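Local coordinates for protein rRNA adenine N-6-methyltransferase (Saccharopolyspora erythraea, PDB 6NVM) that dimethylates the N6 of a single adenine in 23S rRNA using S-adenosyl-L-methionine, which lowers ribosome affinity for macrolide-lincosamide-streptogramin B antibiotics, at residues E193-E198 with I215-R220. Numbering follows the deposited sequence.
Sequences EWEFVE and IMRLRR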
loop_
_atom_site.group_PDB
_atom_site.type_symbol
_atom_site.label_atom_id
_atom_site.label_comp_id
_atom_site.label_asym_id
_atom_site.label_seq_id
_atom_site.Cartn_x
_atom_site.Cartn_y
_atom_site.Cartn_z
ATOM N N GLU A 193 -7.024 2.467 -3.116
ATOM C CA GLU A 193 -7.366 1.051 -3.150
ATOM C C GLU A 193 -6.169 0.246 -2.648
ATOM O O GLU A 193 -5.015 0.585 -2.931
ATOM C CB GLU A 193 -7.750 0.616 -4.569
ATOM C CG GLU A 193 -8.831 1.476 -5.226
ATOM C CD GLU A 193 -9.031 1.160 -6.709
ATOM O OE1 GLU A 193 -8.220 0.410 -7.284
ATOM O OE2 GLU A 193 -10.008 1.668 -7.299
ATOM N N TRP A 194 -6.445 -0.790 -1.859
ATOM C CA TRP A 194 -5.430 -1.711 -1.355
ATOM C C TRP A 194 -5.779 -3.092 -1.890
ATOM O O TRP A 194 -6.874 -3.599 -1.627
ATOM C CB TRP A 194 -5.390 -1.738 0.178
ATOM C CG TRP A 194 -5.072 -0.425 0.864
ATOM C CD1 TRP A 194 -5.810 0.723 0.830
ATOM C CD2 TRP A 194 -3.955 -0.155 1.721
ATOM N NE1 TRP A 194 -5.211 1.697 1.598
ATOM C CE2 TRP A 194 -4.072 1.181 2.156
ATOM C CE3 TRP A 194 -2.861 -0.913 2.157
ATOM C CZ2 TRP A 194 -3.138 1.775 3.003
ATOM C CZ3 TRP A 194 -1.930 -0.320 2.990
ATOM C CH2 TRP A 194 -2.074 1.011 3.406
ATOM N N GLU A 195 -4.851 -3.705 -2.619
ATOM C CA GLU A 195 -5.145 -4.934 -3.343
ATOM C C GLU A 195 -4.093 -5.992 -3.039
ATOM O O GLU A 195 -2.891 -5.713 -3.088
ATOM C CB GLU A 195 -5.226 -4.655 -4.850
ATOM C CG GLU A 195 -6.339 -3.668 -5.223
ATOM C CD GLU A 195 -6.313 -3.241 -6.685
ATOM O OE1 GLU A 195 -5.349 -3.584 -7.401
ATOM O OE2 GLU A 195 -7.264 -2.553 -7.117
ATOM N N PHE A 196 -4.553 -7.200 -2.710
ATOM C CA PHE A 196 -3.678 -8.352 -2.533
ATOM C C PHE A 196 -3.524 -9.038 -3.885
ATOM O O PHE A 196 -4.522 -9.441 -4.496
ATOM C CB PHE A 196 -4.261 -9.317 -1.500
ATOM C CG PHE A 196 -3.388 -10.507 -1.215
ATOM C CD1 PHE A 196 -2.450 -10.464 -0.200
ATOM C CD2 PHE A 196 -3.509 -11.669 -1.959
ATOM C CE1 PHE A 196 -1.651 -11.551 0.069
ATOM C CE2 PHE A 196 -2.707 -12.760 -1.695
ATOM C CZ PHE A 196 -1.779 -12.702 -0.680
ATOM N N VAL A 197 -2.286 -9.163 -4.363
ATOM C CA VAL A 197 -2.068 -9.729 -5.690
ATOM C C VAL A 197 -1.831 -11.233 -5.582
ATOM O O VAL A 197 -2.590 -12.029 -6.145
ATOM C CB VAL A 197 -0.911 -9.020 -6.414
ATOM C CG1 VAL A 197 -0.604 -9.702 -7.740
ATOM C CG2 VAL A 197 -1.263 -7.556 -6.647
ATOM N N GLU A 198 -0.785 -11.644 -4.869
ATOM C CA GLU A 198 -0.537 -13.076 -4.736
ATOM C C GLU A 198 0.488 -13.333 -3.639
ATOM O O GLU A 198 1.323 -12.482 -3.324
ATOM C CB GLU A 198 -0.049 -13.689 -6.057
ATOM C CG GLU A 198 1.363 -13.263 -6.451
ATOM C CD GLU A 198 1.829 -13.897 -7.755
ATOM O OE1 GLU A 198 0.972 -14.193 -8.614
ATOM O OE2 GLU A 198 3.053 -14.108 -7.913
ATOM N N ILE A 215 2.861 -10.157 -3.013
ATOM C CA ILE A 215 2.785 -8.923 -3.781
ATOM C C ILE A 215 1.491 -8.227 -3.401
ATOM O O ILE A 215 0.412 -8.832 -3.460
ATOM C CB ILE A 215 2.836 -9.185 -5.295
ATOM C CG1 ILE A 215 4.107 -9.949 -5.665
ATOM C CG2 ILE A 215 2.769 -7.864 -6.055
ATOM C CD1 ILE A 215 4.084 -10.514 -7.064
ATOM N N MET A 216 1.595 -6.965 -3.007
ATOM C CA MET A 216 0.436 -6.127 -2.748
ATOM C C MET A 216 0.603 -4.824 -3.514
ATOM O O MET A 216 1.720 -4.412 -3.843
ATOM C CB MET A 216 0.256 -5.849 -1.245
ATOM C CG MET A 216 1.394 -5.077 -0.598
ATOM S SD MET A 216 1.071 -4.668 1.137
ATOM C CE MET A 216 -0.326 -3.564 0.977
ATOM N N ARG A 217 -0.521 -4.172 -3.795
ATOM C CA ARG A 217 -0.527 -2.956 -4.593
ATOM C C ARG A 217 -1.456 -1.924 -3.975
ATOM O O ARG A 217 -2.558 -2.254 -3.536
ATOM C CB ARG A 217 -0.957 -3.256 -6.036
ATOM C CG ARG A 217 -1.042 -2.036 -6.948
ATOM C CD ARG A 217 -1.306 -2.459 -8.395
ATOM N NE ARG A 217 -2.496 -3.304 -8.494
ATOM C CZ ARG A 217 -2.833 -4.007 -9.569
ATOM N NH1 ARG A 217 -2.076 -3.978 -10.656
ATOM N NH2 ARG A 217 -3.933 -4.746 -9.556
ATOM N N LEU A 218 -0.983 -0.684 -3.921
ATOM C CA LEU A 218 -1.816 0.481 -3.650
ATOM C C LEU A 218 -2.079 1.211 -4.959
ATOM O O LEU A 218 -1.174 1.368 -5.779
ATOM C CB LEU A 218 -1.139 1.445 -2.671
ATOM C CG LEU A 218 -0.588 0.891 -1.363
ATOM C CD1 LEU A 218 -0.033 2.031 -0.514
ATOM C CD2 LEU A 218 -1.660 0.140 -0.619
ATOM N N ARG A 219 -3.318 1.652 -5.159
ATOM C CA ARG A 219 -3.665 2.512 -6.285
ATOM C C ARG A 219 -4.296 3.775 -5.725
ATOM O O ARG A 219 -5.302 3.700 -5.013
ATOM C CB ARG A 219 -4.628 1.825 -7.261
ATOM C CG ARG A 219 -4.211 0.413 -7.667
ATOM C CD ARG A 219 -5.156 -0.193 -8.708
ATOM N NE ARG A 219 -4.992 0.460 -10.002
ATOM C CZ ARG A 219 -5.745 1.458 -10.452
ATOM N NH1 ARG A 219 -6.754 1.928 -9.729
ATOM N NH2 ARG A 219 -5.485 1.989 -11.639
ATOM N N ARG A 220 -3.710 4.928 -6.043
ATOM C CA ARG A 220 -4.327 6.196 -5.680
ATOM C C ARG A 220 -5.511 6.452 -6.605
ATOM O O ARG A 220 -5.347 6.503 -7.829
ATOM C CB ARG A 220 -3.315 7.335 -5.772
ATOM C CG ARG A 220 -3.804 8.623 -5.113
ATOM C CD ARG A 220 -2.749 9.701 -5.142
ATOM N NE ARG A 220 -2.588 10.243 -6.487
ATOM C CZ ARG A 220 -3.426 11.106 -7.052
ATOM N NH1 ARG A 220 -4.498 11.530 -6.394
ATOM N NH2 ARG A 220 -3.191 11.546 -8.282
#
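Glu193 and Glu195 form antiparallel hydrogen-bonded pairs with Arg219 and Arg217, the strand axes 4.7 Å apart at closest approach and 154° between their directions. A classic beta bulge then places Val197 and Glu198 both opposite Ile215: its O accepts Val197 N at 2.9 Å and, weakly, Glu198 N. On the sheet face that carries Trp194, Leu218 CD2 lies over one face of the indole, 3.5 Å from the centroid of its six-membered ring, a CH-pi contact; Met216 CE approaches Trp194 CE3 obliquely. Helices 146-155 and 168-175 cover this largely buried side. The Glu193-Glu195 end of the other face is charged; near the bulge Val197 CB packs on Ile215 CG2. In the conformer described, Glu195 OE1 receives Arg217 NH2 at 2.8 Å, nearly along its C-O axis, and NE more weakly, the carboxylate and guanidinium planes standing 72° apart; Arg217 NH1 donates to Thr65 O in helix 56-65. Arg219 NH1 reaches Glu193 OE1 at 3.2 Å from above the carboxylate plane, while its NE pairs with Glu67. Backbone bonds thus hold edge strand 192-200 to strand 213-220 of the Rossmann-like methyltransferase sheet, and side chains add to them, apolar on the Trp194 face and largely ionic on the other.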